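Local coordinates for putative carboxynorspermidine decarboxylase protein (Sinorhizobium meliloti, PDB 3MT1) that probably decarboxylates carboxynorspermidine and carboxyspermidine to norspermidine and spermidine with the help of pyridoxal 5'-phosphate, at residues B[19-24]-B[50-55]; B[78-83]-B[101-106]; B[260-265]-B[297-302]. All coordinates share one frame; numbering follows the deposited sequence.

Contact 1: B[19-24]-B[50-55]; sequences ERIAHV and DYMDGT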
ATOM      1  N   GLU B  19      25.980   8.271 -13.800  1.00 44.96           N
ATOM      2  CA  GLU B  19      27.388   8.540 -14.053  1.00 46.63           C
ATOM      3  C   GLU B  19      28.243   8.351 -12.811  1.00 47.08           C
ATOM      4  O   GLU B  19      29.432   8.016 -12.914  1.00 48.49           O
ATOM      5  CB  GLU B  19      27.590   9.952 -14.559  1.00 48.47           C
ATOM      6  CG  GLU B  19      26.893  10.253 -15.849  1.00 48.93           C
ATOM      7  CD  GLU B  19      26.889  11.742 -16.166  1.00 52.73           C
ATOM      8  OE1 GLU B  19      26.832  12.595 -15.239  1.00 55.33           O
ATOM      9  OE2 GLU B  19      26.940  12.071 -17.364  1.00 56.03           O
ATOM     10  N   ARG B  20      27.663   8.566 -11.641  1.00 46.08           N
ATOM     11  CA  ARG B  20      28.463   8.465 -10.419  1.00 46.38           C
ATOM     12  C   ARG B  20      28.647   6.994 -10.065  1.00 45.36           C
ATOM     13  O   ARG B  20      29.717   6.571  -9.636  1.00 46.22           O
ATOM     14  CB  ARG B  20      27.829   9.259  -9.288  1.00 46.10           C
ATOM     15  CG  ARG B  20      27.582  10.701  -9.672  1.00 46.74           C
ATOM     16  CD  ARG B  20      26.906  11.467  -8.561  1.00 47.79           C
ATOM     17  NE  ARG B  20      27.158  12.887  -8.707  1.00 52.46           N
ATOM     18  CZ  ARG B  20      26.847  13.808  -7.807  1.00 54.78           C
ATOM     19  NH1 ARG B  20      26.234  13.470  -6.679  1.00 56.68           N
ATOM     20  NH2 ARG B  20      27.133  15.073  -8.051  1.00 55.68           N
ATOM     21  N   ILE B  21      27.592   6.221 -10.295  1.00 43.79           N
ATOM     22  CA  ILE B  21      27.661   4.763 -10.274  1.00 43.11           C
ATOM     23  C   ILE B  21      28.775   4.175 -11.195  1.00 43.47           C
ATOM     24  O   ILE B  21      29.679   3.490 -10.716  1.00 43.95           O
ATOM     25  CB  ILE B  21      26.253   4.145 -10.559  1.00 41.83           C
ATOM     26  CG1 ILE B  21      25.350   4.423  -9.347  1.00 40.73           C
ATOM     27  CG2 ILE B  21      26.361   2.652 -10.859  1.00 41.87           C
ATOM     28  CD1 ILE B  21      23.998   3.787  -9.352  1.00 39.27           C
ATOM     29  N   ALA B  22      28.713   4.462 -12.490  1.00 43.32           N
ATOM     30  CA  ALA B  22      29.765   4.079 -13.439  1.00 44.23           C
ATOM     31  C   ALA B  22      31.202   4.418 -12.909  1.00 45.70           C
ATOM     32  O   ALA B  22      32.112   3.563 -12.885  1.00 45.52           O
ATOM     33  CB  ALA B  22      29.507   4.752 -14.762  1.00 44.46           C
ATOM     34  N   HIS B  23      31.384   5.663 -12.473  1.00 46.40           N
ATOM     35  CA  HIS B  23      32.642   6.121 -11.886  1.00 47.92           C
ATOM     36  C   HIS B  23      33.101   5.134 -10.794  1.00 46.72           C
ATOM     37  O   HIS B  23      34.214   4.643 -10.829  1.00 47.06           O
ATOM     38  CB  HIS B  23      32.438   7.535 -11.337  1.00 49.47           C
ATOM     39  CG  HIS B  23      33.647   8.129 -10.704  1.00 52.80           C
ATOM     40  ND1 HIS B  23      34.521   8.942 -11.392  1.00 57.12           N
ATOM     41  CD2 HIS B  23      34.121   8.049  -9.439  1.00 54.02           C
ATOM     42  CE1 HIS B  23      35.489   9.329 -10.578  1.00 58.84           C
ATOM     43  NE2 HIS B  23      35.269   8.799  -9.388  1.00 57.12           N
ATOM     44  N   VAL B  24      32.211   4.795  -9.865  1.00 44.62           N
ATOM     45  CA  VAL B  24      32.530   3.812  -8.843  1.00 43.65           C
ATOM     46  C   VAL B  24      32.907   2.457  -9.454  1.00 43.57           C
ATOM     47  O   VAL B  24      33.915   1.876  -9.071  1.00 44.35           O
ATOM     48  CB  VAL B  24      31.361   3.611  -7.864  1.00 42.69           C
ATOM     49  CG1 VAL B  24      31.548   2.321  -7.044  1.00 40.86           C
ATOM     50  CG2 VAL B  24      31.179   4.845  -6.975  1.00 41.38           C
ATOM     51  N   ASP B  50      23.314   1.007 -19.544  1.00 43.81           N
ATOM     52  CA  ASP B  50      24.707   1.185 -19.934  1.00 45.06           C
ATOM     53  C   ASP B  50      25.623   1.649 -18.806  1.00 44.04           C
ATOM     54  O   ASP B  50      26.831   1.728 -19.000  1.00 44.64           O
ATOM     55  CB  ASP B  50      24.824   2.110 -21.139  1.00 47.48           C
ATOM     56  CG  ASP B  50      24.103   1.564 -22.363  1.00 50.02           C
ATOM     57  OD1 ASP B  50      24.205   0.338 -22.636  1.00 51.80           O
ATOM     58  OD2 ASP B  50      23.434   2.363 -23.050  1.00 50.96           O
ATOM     59  N   TYR B  51      25.053   1.929 -17.632  1.00 41.71           N
ATOM     60  CA  TYR B  51      25.825   2.427 -16.510  1.00 40.55           C
ATOM     61  C   TYR B  51      25.886   1.438 -15.376  1.00 38.91           C
ATOM     62  O   TYR B  51      26.631   1.640 -14.406  1.00 38.95           O
ATOM     63  CB  TYR B  51      25.278   3.757 -15.984  1.00 40.83           C
ATOM     64  CG  TYR B  51      25.196   4.925 -16.972  1.00 42.37           C
ATOM     65  CD1 TYR B  51      26.232   5.869 -17.064  1.00 41.73           C
ATOM     66  CD2 TYR B  51      24.063   5.104 -17.789  1.00 41.78           C
ATOM     67  CE1 TYR B  51      26.136   6.970 -17.933  1.00 43.14           C
ATOM     68  CE2 TYR B  51      23.962   6.180 -18.674  1.00 42.68           C
ATOM     69  CZ  TYR B  51      25.000   7.124 -18.736  1.00 45.10           C
ATOM     70  OH  TYR B  51      24.914   8.203 -19.611  1.00 46.66           O
HETATM   71  N   MSE B  52      25.102   0.378 -15.483  1.00 37.58           N
HETATM   72  CA  MSE B  52      25.023  -0.624 -14.436  1.00 36.76           C
HETATM   73  C   MSE B  52      25.259  -2.034 -14.943  1.00 37.59           C
HETATM   74  O   MSE B  52      25.482  -2.244 -16.141  1.00 39.60           O
HETATM   75  CB  MSE B  52      23.698  -0.520 -13.704  1.00 35.40           C
HETATM   76  CG  MSE B  52      23.485   0.866 -13.103  1.00 34.58           C
HETATM   77 SE   MSE B  52      21.841   0.949 -12.053  0.75 32.87          SE
HETATM   78  CE  MSE B  52      22.526   0.344 -10.400  1.00 26.43           C
ATOM     79  N   ASP B  53      25.231  -3.008 -14.039  1.00 37.41           N
ATOM     80  CA  ASP B  53      25.644  -4.381 -14.386  1.00 38.12           C
ATOM     81  C   ASP B  53      24.506  -5.404 -14.321  1.00 37.52           C
ATOM     82  O   ASP B  53      24.745  -6.586 -14.589  1.00 39.37           O
ATOM     83  CB  ASP B  53      26.816  -4.836 -13.499  1.00 37.80           C
ATOM     84  CG  ASP B  53      28.075  -4.011 -13.728  1.00 41.16           C
ATOM     85  OD1 ASP B  53      28.791  -4.290 -14.727  1.00 45.02           O
ATOM     86  OD2 ASP B  53      28.356  -3.084 -12.915  1.00 43.60           O
ATOM     87  N   GLY B  54      23.294  -4.958 -13.982  1.00 35.73           N
ATOM     88  CA  GLY B  54      22.172  -5.845 -13.741  1.00 35.06           C
ATOM     89  C   GLY B  54      21.210  -5.417 -12.628  1.00 34.40           C
ATOM     90  O   GLY B  54      21.166  -4.249 -12.208  1.00 35.08           O
ATOM     91  N   THR B  55      20.454  -6.374 -12.131  1.00 33.40           N
ATOM     92  CA  THR B  55      19.387  -6.114 -11.181  1.00 33.05           C
ATOM     93  C   THR B  55      19.504  -7.170 -10.128  1.00 33.03           C
ATOM     94  O   THR B  55      20.066  -8.214 -10.376  1.00 33.91           O
ATOM     95  CB  THR B  55      17.959  -6.301 -11.866  1.00 33.59           C
ATOM     96  OG1 THR B  55      17.789  -7.657 -12.345  1.00 32.70           O
ATOM     97  CG2 THR B  55      17.787  -5.330 -13.053  1.00 31.87           C
TER
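The helical segment 19-24 and the irregular segment 50-55 come closest at A22 and Y51, where the CA of A22 lies 5.3 Å from the CA of Y51. Only there is the backbone gap so narrow, and alanine suits it, since a small methyl lets the backbones come this close, with I21 beside it on the same helix face. That methyl, A22 CB, meets the edge of the Y51 ring near its plane, 4.2 Å from Y51 CD1. The ring reaches this place because its CG is anti to the carbonyl carbon (chi1 -58°), so that it runs along the helix beside E19, both side chains pointing the same way. Their touch is through carbon: E19 CG stands 4.0 Å from Y51 CE1, leaving the carboxylate at the exposed outer side. Segment 19-24 belongs to helix 11-28, whereas D50 to D53 form the connection into strand 54-57, the second strand of the eight-stranded parallel barrel, so the contact lays a helix against the entry to a barrel strand. Deeper in, I21 turns its two branches to different partners. Its CG2 approaches Y51 O at 3.7 Å, while I21 CD1 meets the methyl CE of M52, a selenomethionine, at 3.9 Å. M52 is bent at chi3 (87°) and crosses I21 obliquely, a flexible, unbranched selenoether chain beside a branched one; S235 of helix 233-236 touches both.

Contact 2: B[78-83]-B[101-106]; sequences SVAYGD and ISQLER
This is a polar contact in which a loop is tied to a helix by one buried glutamine. Segment 78-83 follows strand 73-77 of the barrel, and segment 101-106 opens helix 101-107, just after the next barrel strand, 95-98. The Q103 chain bends at chi2 (-89°), bringing its amide to the loop. There Q103 OE1 accepts the backbone N-H of Y81 over 3.0 Å, an almost straight bond (174°) that lies in the carbonyl plane on a lone pair. A water gives a second bond to the same oxygen, 2.8 Å from Q103 OE1, and also donates to S78 O, so loop and helix are joined twice. The Y81 ring, its plane only 16° from that of the amide, turns an edge to the same oxygen, with Y81 CD1 3.3 Å from Q103 OE1; its hydroxyl bonds to I97 O and S78 CB sits over one face. A leucine here would remove the carbonyl that receives both the N-H and the water, and would probably leave the buried Y81 N without its partner and the loop less firmly set. Farther along the helix, R106 NH2 forms a long salt bridge with D83 OD2 at 3.9 Å, but its stronger partner is L247 O of the second subunit, to which it is hydrogen-bonded. Arginine is long enough to reach both. K293 NZ of that subunit bonds to A80 O. Such loops after the strands of the barrel, facing the sheet domain of a partner subunit, are characteristic of the homodimeric fold-type III decarboxylases.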
ATOM      1  N   SER B  78      15.591 -14.529  -1.957  1.00 41.74           N
ATOM      2  CA  SER B  78      14.307 -14.638  -1.299  1.00 43.14           C
ATOM      3  C   SER B  78      14.527 -15.065   0.116  1.00 43.66           C
ATOM      4  O   SER B  78      15.511 -15.726   0.408  1.00 44.77           O
ATOM      5  CB  SER B  78      13.363 -15.634  -1.989  1.00 43.84           C
ATOM      6  OG  SER B  78      12.133 -15.745  -1.259  1.00 47.14           O
ATOM      7  N   VAL B  79      13.598 -14.684   0.981  1.00 43.49           N
ATOM      8  CA  VAL B  79      13.563 -15.162   2.347  1.00 44.60           C
ATOM      9  C   VAL B  79      13.129 -16.626   2.336  1.00 45.24           C
ATOM     10  O   VAL B  79      13.702 -17.438   3.048  1.00 46.23           O
ATOM     11  CB  VAL B  79      12.639 -14.282   3.203  1.00 44.94           C
ATOM     12  CG1 VAL B  79      12.497 -14.828   4.550  1.00 48.40           C
ATOM     13  CG2 VAL B  79      13.220 -12.896   3.315  1.00 44.66           C
ATOM     14  N   ALA B  80      12.178 -16.977   1.477  1.00 44.93           N
ATOM     15  CA  ALA B  80      11.720 -18.367   1.359  1.00 46.39           C
ATOM     16  C   ALA B  80      11.266 -18.711  -0.061  1.00 46.04           C
ATOM     17  O   ALA B  80      10.224 -18.189  -0.498  1.00 46.35           O
ATOM     18  CB  ALA B  80      10.580 -18.608   2.331  1.00 47.04           C
ATOM     19  N   TYR B  81      11.998 -19.566  -0.790  1.00 45.33           N
ATOM     20  CA  TYR B  81      11.543 -19.906  -2.162  1.00 44.55           C
ATOM     21  C   TYR B  81      10.368 -20.851  -2.143  1.00 45.62           C
ATOM     22  O   TYR B  81      10.277 -21.694  -1.281  1.00 47.27           O
ATOM     23  CB  TYR B  81      12.642 -20.486  -3.056  1.00 44.02           C
ATOM     24  CG  TYR B  81      13.677 -19.490  -3.398  1.00 42.97           C
ATOM     25  CD1 TYR B  81      14.855 -19.405  -2.642  1.00 43.53           C
ATOM     26  CD2 TYR B  81      13.481 -18.584  -4.447  1.00 42.00           C
ATOM     27  CE1 TYR B  81      15.818 -18.445  -2.934  1.00 43.54           C
ATOM     28  CE2 TYR B  81      14.446 -17.627  -4.751  1.00 40.29           C
ATOM     29  CZ  TYR B  81      15.605 -17.558  -3.990  1.00 41.06           C
ATOM     30  OH  TYR B  81      16.557 -16.605  -4.253  1.00 41.70           O
ATOM     31  N   GLY B  82       9.472 -20.689  -3.105  1.00 45.68           N
ATOM     32  CA  GLY B  82       8.388 -21.608  -3.318  1.00 47.19           C
ATOM     33  C   GLY B  82       8.875 -22.627  -4.318  1.00 49.04           C
ATOM     34  O   GLY B  82       9.592 -22.274  -5.280  1.00 48.01           O
ATOM     35  N   ASP B  83       8.499 -23.888  -4.070  1.00 51.28           N
ATOM     36  CA  ASP B  83       8.813 -25.038  -4.918  1.00 52.96           C
ATOM     37  C   ASP B  83       8.172 -24.924  -6.309  1.00 52.61           C
ATOM     38  O   ASP B  83       8.784 -25.283  -7.330  1.00 52.80           O
ATOM     39  CB  ASP B  83       8.356 -26.332  -4.236  1.00 55.60           C
ATOM     40  CG  ASP B  83       8.538 -26.301  -2.713  1.00 60.04           C
ATOM     41  OD1 ASP B  83       9.197 -27.244  -2.177  1.00 62.18           O
ATOM     42  OD2 ASP B  83       8.013 -25.333  -2.055  1.00 64.32           O
ATOM     43  N   ILE B 101      20.850 -22.197   5.436  1.00 54.92           N
ATOM     44  CA  ILE B 101      21.449 -23.466   5.020  1.00 55.89           C
ATOM     45  C   ILE B 101      20.367 -24.402   4.505  1.00 56.19           C
ATOM     46  O   ILE B 101      20.484 -24.979   3.422  1.00 55.61           O
ATOM     47  CB  ILE B 101      22.263 -24.098   6.176  1.00 58.61           C
ATOM     48  CG1 ILE B 101      23.676 -23.524   6.158  1.00 59.67           C
ATOM     49  CG2 ILE B 101      22.321 -25.637   6.062  1.00 59.09           C
ATOM     50  CD1 ILE B 101      24.260 -23.219   7.537  1.00 63.92           C
ATOM     51  N   SER B 102      19.301 -24.507   5.285  1.00 57.04           N
ATOM     52  CA  SER B 102      18.168 -25.336   4.952  1.00 57.99           C
ATOM     53  C   SER B 102      17.554 -25.019   3.569  1.00 56.22           C
ATOM     54  O   SER B 102      17.264 -25.939   2.798  1.00 56.44           O
ATOM     55  CB  SER B 102      17.133 -25.207   6.068  1.00 59.20           C
ATOM     56  OG  SER B 102      16.038 -26.058   5.821  1.00 61.09           O
ATOM     57  N   GLN B 103      17.364 -23.733   3.258  1.00 54.55           N
ATOM     58  CA  GLN B 103      16.913 -23.319   1.917  1.00 53.08           C
ATOM     59  C   GLN B 103      17.895 -23.791   0.858  1.00 53.08           C
ATOM     60  O   GLN B 103      17.500 -24.278  -0.216  1.00 53.38           O
ATOM     61  CB  GLN B 103      16.775 -21.797   1.813  1.00 51.42           C
ATOM     62  CG  GLN B 103      15.522 -21.220   2.441  1.00 50.62           C
ATOM     63  CD  GLN B 103      14.393 -21.178   1.473  1.00 48.54           C
ATOM     64  OE1 GLN B 103      14.504 -20.560   0.416  1.00 48.41           O
ATOM     65  NE2 GLN B 103      13.285 -21.835   1.817  1.00 48.21           N
ATOM     66  N   LEU B 104      19.179 -23.652   1.161  1.00 52.84           N
ATOM     67  CA  LEU B 104      20.204 -24.071   0.212  1.00 52.75           C
ATOM     68  C   LEU B 104      20.200 -25.579   0.005  1.00 54.84           C
ATOM     69  O   LEU B 104      20.222 -26.050  -1.126  1.00 54.49           O
ATOM     70  CB  LEU B 104      21.576 -23.566   0.653  1.00 52.26           C
ATOM     71  CG  LEU B 104      22.821 -24.220   0.100  1.00 50.51           C
ATOM     72  CD1 LEU B 104      23.009 -23.861  -1.339  1.00 46.79           C
ATOM     73  CD2 LEU B 104      23.990 -23.761   0.952  1.00 47.77           C
ATOM     74  N   GLU B 105      20.151 -26.328   1.105  1.00 57.55           N
ATOM     75  CA  GLU B 105      20.072 -27.782   1.041  1.00 59.46           C
ATOM     76  C   GLU B 105      18.839 -28.173   0.252  1.00 59.30           C
ATOM     77  O   GLU B 105      18.885 -29.055  -0.592  1.00 59.85           O
ATOM     78  CB  GLU B 105      20.018 -28.368   2.436  1.00 61.43           C
ATOM     79  CG  GLU B 105      21.385 -28.544   3.090  1.00 64.16           C
ATOM     80  CD  GLU B 105      21.280 -29.021   4.545  1.00 68.99           C
ATOM     81  OE1 GLU B 105      20.266 -28.671   5.207  1.00 71.20           O
ATOM     82  OE2 GLU B 105      22.199 -29.734   5.034  1.00 69.56           O
ATOM     83  N   ARG B 106      17.743 -27.457   0.485  1.00 58.98           N
ATOM     84  CA  ARG B 106      16.482 -27.793  -0.147  1.00 59.05           C
ATOM     85  C   ARG B 106      16.502 -27.598  -1.652  1.00 57.78           C
ATOM     86  O   ARG B 106      15.895 -28.366  -2.391  1.00 58.41           O
ATOM     87  CB  ARG B 106      15.364 -26.975   0.451  1.00 58.41           C
ATOM     88  CG  ARG B 106      14.063 -27.695   0.390  1.00 61.88           C
ATOM     89  CD  ARG B 106      13.117 -27.174   1.421  1.00 67.07           C
ATOM     90  NE  ARG B 106      12.147 -26.272   0.805  1.00 70.15           N
ATOM     91  CZ  ARG B 106      11.371 -25.433   1.487  1.00 71.74           C
ATOM     92  NH1 ARG B 106      11.476 -25.367   2.806  1.00 72.83           N
ATOM     93  NH2 ARG B 106      10.507 -24.640   0.848  1.00 73.10           N
TER
HETATM   94  O   HOH W   1      16.215 -18.385   0.379  1.00 39.32           O

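Contact 3: B[260-265]-B[297-302]; sequences DSSIEA and AGDVFG
The tight part of this contact is the meeting of I263 with F301 and D299; its looser part is the turn at G298 and V300. I263 CG2 sits over the centre of the F301 ring, 3.5 Å from the ring centroid and 15° off the normal, a CH-pi contact with a flat, greasy face well matched to a methyl. A crowded rotamer (chi1 61°), with CG1 between the backbone N and the carbonyl carbon, sets it there. I263 CD1 packs just as closely on backbone, 3.5 Å from G298 O and 3.6 Å from V300 O. S261 OG, which bonds to H266 ND1, comes to the edge of the same ring, 3.8 Å from F301 CZ, and F318 stacks on F301. Beside this packing, the D299 carboxylate takes two bonds from segment 260-265: S262 OG donates to D299 OD2 at 2.7 Å, though the place of that oxygen is less sure, and I263 N reaches D299 OD1 over 3.2 Å, from above the carboxylate plane. S294 N gives OD2 a further, weak one. S262 is the N-cap of helix 263-266, so a negative group here is likely to be favoured by the helix dipole. The contact lies in the mixed-sheet domain, joining the exit of strand 255-259 to the start of strand 300-306 across strand 286-291, which pairs with both. D299 centres an inverse gamma turn, and its chi1 of -168°, CG anti to the backbone N, carries the carboxylate to the helix start. On the looser side, G298 and V300 are partly exposed, and the CB of V300 points away from segment 260-265.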
ATOM      1  N   ASP B 260      -4.299  16.621  -4.664  1.00 32.25           N
ATOM      2  CA  ASP B 260      -4.977  15.586  -5.407  1.00 33.48           C
ATOM      3  C   ASP B 260      -4.210  14.255  -5.375  1.00 33.09           C
ATOM      4  O   ASP B 260      -4.016  13.618  -6.392  1.00 34.47           O
ATOM      5  CB  ASP B 260      -5.318  16.048  -6.816  1.00 33.71           C
ATOM      6  CG  ASP B 260      -4.083  16.389  -7.670  1.00 36.39           C
ATOM      7  OD1 ASP B 260      -2.926  16.432  -7.157  1.00 34.53           O
ATOM      8  OD2 ASP B 260      -4.298  16.628  -8.895  1.00 39.81           O
ATOM      9  N   SER B 261      -3.822  13.831  -4.189  1.00 32.58           N
ATOM     10  CA  SER B 261      -3.028  12.647  -4.025  1.00 32.68           C
ATOM     11  C   SER B 261      -3.266  12.153  -2.609  1.00 33.77           C
ATOM     12  O   SER B 261      -4.009  12.788  -1.856  1.00 35.60           O
ATOM     13  CB  SER B 261      -1.555  13.010  -4.212  1.00 32.78           C
ATOM     14  OG  SER B 261      -0.691  11.896  -4.101  1.00 30.03           O
ATOM     15  N   SER B 262      -2.618  11.050  -2.234  1.00 33.88           N
ATOM     16  CA  SER B 262      -2.757  10.441  -0.910  1.00 34.21           C
ATOM     17  C   SER B 262      -1.467   9.704  -0.524  1.00 34.18           C
ATOM     18  O   SER B 262      -0.953   8.893  -1.304  1.00 33.77           O
ATOM     19  CB  SER B 262      -3.921   9.462  -0.961  1.00 34.60           C
ATOM     20  OG  SER B 262      -4.112   8.783   0.253  1.00 37.66           O
ATOM     21  N   ILE B 263      -0.928   9.982   0.667  1.00 34.45           N
ATOM     22  CA  ILE B 263       0.266   9.257   1.088  1.00 34.34           C
ATOM     23  C   ILE B 263       0.029   7.757   1.200  1.00 34.51           C
ATOM     24  O   ILE B 263       0.953   6.980   0.963  1.00 34.89           O
ATOM     25  CB  ILE B 263       0.951   9.793   2.386  1.00 35.48           C
ATOM     26  CG1 ILE B 263       0.027   9.715   3.609  1.00 35.45           C
ATOM     27  CG2 ILE B 263       1.448  11.198   2.189  1.00 35.95           C
ATOM     28  CD1 ILE B 263       0.785   9.681   4.890  1.00 32.57           C
ATOM     29  N   GLU B 264      -1.199   7.338   1.513  1.00 33.95           N
ATOM     30  CA  GLU B 264      -1.441   5.916   1.626  1.00 34.31           C
ATOM     31  C   GLU B 264      -1.337   5.229   0.270  1.00 33.42           C
ATOM     32  O   GLU B 264      -0.802   4.116   0.157  1.00 33.40           O
ATOM     33  CB  GLU B 264      -2.780   5.569   2.318  1.00 35.07           C
ATOM     34  CG  GLU B 264      -2.888   4.061   2.522  1.00 36.77           C
ATOM     35  CD  GLU B 264      -3.989   3.636   3.462  1.00 40.39           C
ATOM     36  OE1 GLU B 264      -4.462   4.479   4.236  1.00 46.89           O
ATOM     37  OE2 GLU B 264      -4.409   2.466   3.411  1.00 39.23           O
ATOM     38  N   ALA B 265      -1.822   5.911  -0.759  1.00 33.03           N
ATOM     39  CA  ALA B 265      -1.921   5.297  -2.071  1.00 33.36           C
ATOM     40  C   ALA B 265      -0.663   5.501  -2.882  1.00 33.43           C
ATOM     41  O   ALA B 265      -0.390   4.722  -3.791  1.00 35.22           O
ATOM     42  CB  ALA B 265      -3.111   5.852  -2.819  1.00 32.65           C
ATOM     43  N   ALA B 297      -7.234   9.804   8.951  1.00 60.10           N
ATOM     44  CA  ALA B 297      -6.775  10.914   9.792  1.00 60.80           C
ATOM     45  C   ALA B 297      -5.320  11.263   9.499  1.00 58.78           C
ATOM     46  O   ALA B 297      -4.976  12.431   9.279  1.00 59.28           O
ATOM     47  CB  ALA B 297      -6.972  10.582  11.272  1.00 63.13           C
ATOM     48  N   GLY B 298      -4.466  10.252   9.468  1.00 56.95           N
ATOM     49  CA  GLY B 298      -3.045  10.492   9.235  1.00 54.82           C
ATOM     50  C   GLY B 298      -2.582  10.640   7.789  1.00 51.56           C
ATOM     51  O   GLY B 298      -1.390  10.472   7.514  1.00 51.28           O
ATOM     52  N   ASP B 299      -3.503  10.957   6.869  1.00 49.53           N
ATOM     53  CA  ASP B 299      -3.170  11.187   5.449  1.00 46.17           C
ATOM     54  C   ASP B 299      -2.663  12.607   5.261  1.00 44.76           C
ATOM     55  O   ASP B 299      -3.349  13.461   4.681  1.00 44.00           O
ATOM     56  CB  ASP B 299      -4.387  10.990   4.560  1.00 46.50           C
ATOM     57  CG  ASP B 299      -4.032  10.921   3.087  1.00 46.74           C
ATOM     58  OD1 ASP B 299      -2.937  11.352   2.698  1.00 46.90           O
ATOM     59  OD2 ASP B 299      -4.851  10.416   2.296  1.00 49.13           O
ATOM     60  N   VAL B 300      -1.452  12.829   5.757  1.00 43.06           N
ATOM     61  CA  VAL B 300      -0.835  14.133   5.782  1.00 42.51           C
ATOM     62  C   VAL B 300       0.610  14.026   5.233  1.00 40.97           C
ATOM     63  O   VAL B 300       1.420  13.166   5.676  1.00 40.21           O
ATOM     64  CB  VAL B 300      -0.835  14.703   7.211  1.00 44.82           C
ATOM     65  CG1 VAL B 300      -2.232  14.524   7.913  1.00 44.49           C
ATOM     66  CG2 VAL B 300       0.248  14.042   8.026  1.00 46.46           C
ATOM     67  N   PHE B 301       0.917  14.874   4.254  1.00 38.42           N
ATOM     68  CA  PHE B 301       2.230  14.874   3.648  1.00 37.25           C
ATOM     69  C   PHE B 301       3.301  15.491   4.520  1.00 39.20           C
ATOM     70  O   PHE B 301       4.429  14.995   4.497  1.00 38.62           O
ATOM     71  CB  PHE B 301       2.215  15.587   2.306  1.00 36.04           C
ATOM     72  CG  PHE B 301       1.608  14.793   1.247  1.00 34.35           C
ATOM     73  CD1 PHE B 301       0.201  14.818   1.053  1.00 33.29           C
ATOM     74  CD2 PHE B 301       2.401  13.973   0.441  1.00 32.27           C
ATOM     75  CE1 PHE B 301      -0.403  14.043   0.082  1.00 30.95           C
ATOM     76  CE2 PHE B 301       1.799  13.200  -0.582  1.00 33.43           C
ATOM     77  CZ  PHE B 301       0.407  13.241  -0.768  1.00 33.33           C
ATOM     78  N   GLY B 302       2.941  16.580   5.227  1.00 40.78           N
ATOM     79  CA  GLY B 302       3.838  17.380   6.078  1.00 43.68           C
ATOM     80  C   GLY B 302       3.391  18.825   6.370  1.00 45.58           C
ATOM     81  O   GLY B 302       2.485  19.351   5.725  1.00 44.76           O
TER

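Overall arrangement
Contacts 1 and 2 belong to the parallel barrel, their centres about 30 Å apart, whereas contact 3 lies in the mixed-sheet domain, about 34 Å from contact 1 and 38 Å from contact 2, centre to centre. None touches another within the chain. Two lie within about 10 Å of predicted substrate-binding residues, without being known parts of the site: the side chain of I21 in contact 1 is about 10 Å from that of E233, and that of I263 in contact 3 about 9 Å from that of D269. Contact 2 meets K293 and L247 of the second subunit, whose counterparts in this chain adjoin contact 3 at S261 and D260, so the dimer sets the barrel of one subunit against the sheet domain of the other.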